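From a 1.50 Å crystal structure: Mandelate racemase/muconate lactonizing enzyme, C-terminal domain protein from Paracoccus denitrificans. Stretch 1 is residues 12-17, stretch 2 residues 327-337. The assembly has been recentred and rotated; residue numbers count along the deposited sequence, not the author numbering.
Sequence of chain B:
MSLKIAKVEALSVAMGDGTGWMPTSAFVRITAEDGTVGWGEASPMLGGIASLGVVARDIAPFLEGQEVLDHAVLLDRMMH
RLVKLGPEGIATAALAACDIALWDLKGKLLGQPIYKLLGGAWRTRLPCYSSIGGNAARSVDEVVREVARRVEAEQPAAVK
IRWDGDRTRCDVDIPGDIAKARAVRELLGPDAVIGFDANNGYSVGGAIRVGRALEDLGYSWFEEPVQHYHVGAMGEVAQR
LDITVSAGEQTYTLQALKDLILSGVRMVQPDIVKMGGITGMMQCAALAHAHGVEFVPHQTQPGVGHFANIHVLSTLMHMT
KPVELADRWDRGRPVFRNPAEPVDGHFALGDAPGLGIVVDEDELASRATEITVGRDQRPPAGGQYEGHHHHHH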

ATOM      1  N   SER B  12     -31.443  37.757   5.350  1.00 11.36           N
ATOM      2  CA  SER B  12     -32.087  36.861   4.402  1.00 11.82           C
ATOM      3  C   SER B  12     -32.786  37.755   3.380  1.00 12.40           C
ATOM      4  O   SER B  12     -33.658  38.555   3.746  1.00 12.83           O
ATOM      5  CB  SER B  12     -33.094  35.955   5.120  1.00 12.97           C
ATOM      6  OG  SER B  12     -33.892  35.224   4.202  1.00 13.85           O
ATOM      7  N   VAL B  13     -32.394  37.630   2.113  1.00 11.59           N
ATOM      8  CA  VAL B  13     -32.805  38.581   1.076  1.00 11.98           C
ATOM      9  C   VAL B  13     -33.526  37.902  -0.090  1.00 13.11           C
ATOM     10  O   VAL B  13     -33.007  36.950  -0.682  1.00 13.42           O
ATOM     11  CB  VAL B  13     -31.578  39.374   0.561  1.00 12.29           C
ATOM     12  CG1 VAL B  13     -31.977  40.405  -0.493  1.00 13.58           C
ATOM     13  CG2 VAL B  13     -30.857  40.058   1.723  1.00 13.98           C
ATOM     14  N   ALA B  14     -34.726  38.393  -0.406  1.00 13.56           N
ATOM     15  CA  ALA B  14     -35.495  37.949  -1.566  1.00 13.97           C
ATOM     16  C   ALA B  14     -34.827  38.461  -2.839  1.00 14.52           C
ATOM     17  O   ALA B  14     -34.593  39.662  -2.974  1.00 15.05           O
ATOM     18  CB  ALA B  14     -36.931  38.451  -1.467  1.00 15.59           C
HETATM   19  N   MSE B  15     -34.511  37.552  -3.763  1.00 14.66           N
HETATM   20  CA  MSE B  15     -33.725  37.910  -4.956  1.00 14.76           C
HETATM   21  C   MSE B  15     -34.535  37.853  -6.227  1.00 16.82           C
HETATM   22  O   MSE B  15     -35.396  36.985  -6.393  1.00 17.18           O
HETATM   23  CB  MSE B  15     -32.567  36.918  -5.072  1.00 14.57           C
HETATM   24  CG  MSE B  15     -31.597  37.038  -3.895  1.00 14.19           C
HETATM   25 SE   MSE B  15     -30.466  38.642  -3.979  1.00 15.81          SE
HETATM   26  CE  MSE B  15     -29.180  38.026  -5.329  1.00 17.26           C
ATOM     27  N   GLY B  16     -34.249  38.783  -7.136  1.00 15.39           N
ATOM     28  CA  GLY B  16     -34.851  38.800  -8.477  1.00 17.95           C
ATOM     29  C   GLY B  16     -36.364  38.873  -8.462  1.00 19.80           C
ATOM     30  O   GLY B  16     -36.958  39.463  -7.555  1.00 19.29           O
ATOM     31  N   ASP B  17     -36.983  38.257  -9.468  1.00 24.08           N
ATOM     32  CA  ASP B  17     -38.447  38.263  -9.616  1.00 26.45           C
ATOM     33  C   ASP B  17     -39.150  37.273  -8.684  1.00 30.60           C
ATOM     34  O   ASP B  17     -38.502  36.472  -8.004  1.00 28.48           O
ATOM     35  CB  ASP B  17     -38.855  38.022 -11.078  1.00 32.34           C
ATOM     36  CG  ASP B  17     -38.396  36.667 -11.622  1.00 33.62           C
ATOM     37  OD1 ASP B  17     -37.768  35.868 -10.890  1.00 32.24           O
ATOM     38  OD2 ASP B  17     -38.671  36.400 -12.811  1.00 45.10           O
ATOM     39  N   ASP B 327     -27.317  28.811 -13.271  1.00 13.56           N
ATOM     40  CA  ASP B 327     -28.664  29.177 -13.706  1.00 14.63           C
ATOM     41  C   ASP B 327     -29.208  30.425 -13.036  1.00 14.82           C
ATOM     42  O   ASP B 327     -28.899  30.719 -11.888  1.00 15.17           O
ATOM     43  CB  ASP B 327     -29.634  28.024 -13.448  1.00 14.66           C
ATOM     44  CG  ASP B 327     -29.053  26.675 -13.842  1.00 16.62           C
ATOM     45  OD1 ASP B 327     -28.177  26.181 -13.103  1.00 17.78           O
ATOM     46  OD2 ASP B 327     -29.480  26.118 -14.873  1.00 18.09           O
ATOM     47  N   ARG B 328     -30.034  31.151 -13.781  1.00 14.72           N
ATOM     48  CA  ARG B 328     -30.795  32.278 -13.240  1.00 16.12           C
ATOM     49  C   ARG B 328     -29.918  33.349 -12.610  1.00 15.34           C
ATOM     50  O   ARG B 328     -30.271  33.948 -11.588  1.00 14.27           O
ATOM     51  CB  ARG B 328     -31.876  31.793 -12.257  1.00 16.06           C
ATOM     52  CG  ARG B 328     -32.888  30.824 -12.851  1.00 22.72           C
ATOM     53  CD  ARG B 328     -33.668  31.439 -14.005  1.00 23.97           C
ATOM     54  NE  ARG B 328     -34.118  32.801 -13.705  1.00 22.36           N
ATOM     55  CZ  ARG B 328     -35.265  33.109 -13.102  1.00 27.11           C
ATOM     56  NH1 ARG B 328     -36.109  32.149 -12.729  1.00 28.84           N
ATOM     57  NH2 ARG B 328     -35.572  34.382 -12.876  1.00 33.05           N
ATOM     58  N   TRP B 329     -28.782  33.607 -13.248  1.00 14.74           N
ATOM     59  CA  TRP B 329     -27.896  34.667 -12.803  1.00 15.38           C
ATOM     60  C   TRP B 329     -28.530  36.037 -12.890  1.00 14.86           C
ATOM     61  O   TRP B 329     -28.053  36.976 -12.250  1.00 16.05           O
ATOM     62  CB  TRP B 329     -26.555  34.614 -13.535  1.00 15.11           C
ATOM     63  CG  TRP B 329     -26.618  34.499 -15.049  1.00 14.21           C
ATOM     64  CD1 TRP B 329     -26.634  33.335 -15.827  1.00 14.18           C
ATOM     65  CD2 TRP B 329     -26.596  35.606 -16.015  1.00 14.29           C
ATOM     66  NE1 TRP B 329     -26.656  33.647 -17.170  1.00 13.39           N
ATOM     67  CE2 TRP B 329     -26.639  34.992 -17.350  1.00 14.46           C
ATOM     68  CE3 TRP B 329     -26.565  36.995 -15.910  1.00 15.77           C
ATOM     69  CZ2 TRP B 329     -26.632  35.752 -18.510  1.00 16.44           C
ATOM     70  CZ3 TRP B 329     -26.563  37.751 -17.089  1.00 15.40           C
ATOM     71  CH2 TRP B 329     -26.607  37.143 -18.358  1.00 17.66           C
ATOM     72  N   ASP B 330     -29.616  36.157 -13.663  1.00 14.32           N
ATOM     73  CA  ASP B 330     -30.403  37.393 -13.728  1.00 15.03           C
ATOM     74  C   ASP B 330     -30.893  37.843 -12.354  1.00 14.50           C
ATOM     75  O   ASP B 330     -31.134  39.037 -12.147  1.00 15.12           O
ATOM     76  CB  ASP B 330     -31.603  37.227 -14.681  1.00 17.11           C
ATOM     77  CG  ASP B 330     -32.606  36.178 -14.192  1.00 18.18           C
ATOM     78  OD1 ASP B 330     -33.770  36.524 -13.917  1.00 26.70           O
ATOM     79  OD2 ASP B 330     -32.248  34.997 -14.089  1.00 20.95           O
ATOM     80  N   ARG B 331     -31.034  36.902 -11.418  1.00 14.14           N
ATOM     81  CA  ARG B 331     -31.550  37.224 -10.082  1.00 13.91           C
ATOM     82  C   ARG B 331     -30.588  38.094  -9.266  1.00 14.07           C
ATOM     83  O   ARG B 331     -30.943  38.565  -8.189  1.00 14.40           O
ATOM     84  CB  ARG B 331     -31.934  35.958  -9.296  1.00 16.18           C
ATOM     85  CG  ARG B 331     -30.753  35.217  -8.681  1.00 16.14           C
ATOM     86  CD  ARG B 331     -31.171  33.878  -8.072  1.00 19.17           C
ATOM     87  NE  ARG B 331     -30.058  33.165  -7.433  1.00 18.97           N
ATOM     88  CZ  ARG B 331     -29.104  32.502  -8.081  1.00 20.23           C
ATOM     89  NH1 ARG B 331     -29.091  32.473  -9.407  1.00 20.34           N
ATOM     90  NH2 ARG B 331     -28.142  31.874  -7.395  1.00 17.93           N
ATOM     91  N   GLY B 332     -29.378  38.305  -9.784  1.00 13.43           N
ATOM     92  CA  GLY B 332     -28.449  39.259  -9.175  1.00 13.15           C
ATOM     93  C   GLY B 332     -29.040  40.659  -9.077  1.00 13.45           C
ATOM     94  O   GLY B 332     -28.735  41.407  -8.148  1.00 13.31           O
ATOM     95  N   ARG B 333     -29.891  41.008 -10.043  1.00 14.36           N
ATOM     96  CA  ARG B 333     -30.632  42.260 -10.015  1.00 14.16           C
ATOM     97  C   ARG B 333     -32.022  42.011  -9.397  1.00 14.81           C
ATOM     98  O   ARG B 333     -32.587  40.925  -9.564  1.00 16.18           O
ATOM     99  CB  ARG B 333     -30.764  42.807 -11.441  1.00 16.19           C
ATOM    100  CG  ARG B 333     -29.432  43.099 -12.115  1.00 20.19           C
ATOM    101  CD  ARG B 333     -29.630  43.608 -13.534  1.00 22.18           C
ATOM    102  NE  ARG B 333     -28.354  43.754 -14.242  1.00 24.49           N
ATOM    103  CZ  ARG B 333     -27.622  44.868 -14.255  1.00 26.23           C
ATOM    104  NH1 ARG B 333     -28.030  45.949 -13.600  1.00 27.15           N
ATOM    105  NH2 ARG B 333     -26.481  44.903 -14.924  1.00 29.76           N
ATOM    106  N   PRO B 334     -32.602  43.019  -8.712  1.00 14.31           N
ATOM    107  CA  PRO B 334     -32.129  44.396  -8.565  1.00 14.07           C
ATOM    108  C   PRO B 334     -31.322  44.675  -7.298  1.00 14.15           C
ATOM    109  O   PRO B 334     -30.936  45.829  -7.069  1.00 15.97           O
ATOM    110  CB  PRO B 334     -33.435  45.183  -8.518  1.00 16.12           C
ATOM    111  CG  PRO B 334     -34.373  44.273  -7.803  1.00 16.00           C
ATOM    112  CD  PRO B 334     -33.967  42.860  -8.170  1.00 14.81           C
ATOM    113  N   VAL B 335     -31.061  43.656  -6.481  1.00 13.17           N
ATOM    114  CA  VAL B 335     -30.331  43.886  -5.228  1.00 13.53           C
ATOM    115  C   VAL B 335     -28.933  44.435  -5.481  1.00 13.74           C
ATOM    116  O   VAL B 335     -28.460  45.301  -4.743  1.00 13.93           O
ATOM    117  CB  VAL B 335     -30.301  42.624  -4.345  1.00 14.03           C
ATOM    118  CG1 VAL B 335     -29.311  42.770  -3.189  1.00 14.25           C
ATOM    119  CG2 VAL B 335     -31.703  42.371  -3.808  1.00 15.10           C
ATOM    120  N   PHE B 336     -28.278  43.926  -6.523  1.00 13.73           N
ATOM    121  CA  PHE B 336     -26.959  44.411  -6.912  1.00 13.25           C
ATOM    122  C   PHE B 336     -27.018  45.172  -8.222  1.00 13.99           C
ATOM    123  O   PHE B 336     -27.817  44.847  -9.095  1.00 15.19           O
ATOM    124  CB  PHE B 336     -25.969  43.244  -7.024  1.00 13.27           C
ATOM    125  CG  PHE B 336     -25.809  42.474  -5.750  1.00 13.78           C
ATOM    126  CD1 PHE B 336     -25.195  43.047  -4.639  1.00 15.66           C
ATOM    127  CD2 PHE B 336     -26.322  41.186  -5.647  1.00 14.61           C
ATOM    128  CE1 PHE B 336     -25.067  42.330  -3.457  1.00 15.74           C
ATOM    129  CE2 PHE B 336     -26.195  40.465  -4.473  1.00 14.02           C
ATOM    130  CZ  PHE B 336     -25.576  41.044  -3.372  1.00 13.93           C
ATOM    131  N   ARG B 337     -26.187  46.206  -8.350  1.00 13.48           N
ATOM    132  CA  ARG B 337     -26.158  47.007  -9.578  1.00 14.65           C
ATOM    133  C   ARG B 337     -25.222  46.424 -10.638  1.00 14.80           C
ATOM    134  O   ARG B 337     -25.404  46.679 -11.826  1.00 17.13           O
ATOM    135  CB  ARG B 337     -25.778  48.453  -9.264  1.00 16.95           C
ATOM    136  CG  ARG B 337     -26.783  49.135  -8.355  1.00 21.49           C
ATOM    137  CD  ARG B 337     -26.639  50.644  -8.407  1.00 22.28           C
ATOM    138  NE  ARG B 337     -27.242  51.308  -7.252  1.00 27.36           N
ATOM    139  CZ  ARG B 337     -28.514  51.695  -7.170  1.00 27.10           C
ATOM    140  NH1 ARG B 337     -28.951  52.296  -6.070  1.00 28.63           N
ATOM    141  NH2 ARG B 337     -29.355  51.479  -8.177  1.00 26.71           N
TER
HETATM  142  O   HOH W   1     -31.847  40.585  -6.605  1.00 15.06           O
HETATM  143  O   HOH W   2     -34.906  37.598 -11.680  1.00 27.12           O
HETATM  144  O   HOH W   3     -38.409  32.932 -11.508  1.00 33.49           O

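Stretch 1 leaves a strand at Ala14 and runs on as loop against stretch 2, whose 3-10 segment spans 329-331. No direct backbone hydrogen bond joins the two; side-chain packing, one salt bridge, a close backbone approach at Gly16 and bridging waters join them. Val13 points toward stretch 2, and its CG1 lies 3.9 Å from CG2 of Val335, a compact branched pairing suited to a buried site. Ala14 turns its small side chain away.

Met15, present as selenomethionine, contributes most: its flexible, unbranched chain, m at all three chi angles, brings SE within 3.9 Å of Val335 CG2 and CE within 3.9 Å of Phe336 CE2, while CE also lies 3.4 Å from Arg331 O.

At Gly16 the backbones come closest, with its CA 4.0 Å from Arg331 CA. Its positive phi favours glycine, and a CB would sit 3.0 Å from Arg331 CB, a clash. The bare CA instead makes a CA-H...O contact with Arg333 O at 3.3 Å. Water 1 accepts from Gly16 N and Val335 N and donates to Arg331 O, linking the backbones.

At the exposed end, Asp17 offers a negative charge to a cationic guanidinium: its OD1 forms a salt bridge with Arg328 NH2, whose hydrogen bond is weak at 3.3 Å. Both carboxylate oxygens of Asp330 also bond this guanidinium, through NE and NH2. Water 2 accepts from Asp17 N and donates to Asp330 OD1; water 3 accepts from Arg328 NH1 and donates to Asp17 OD1.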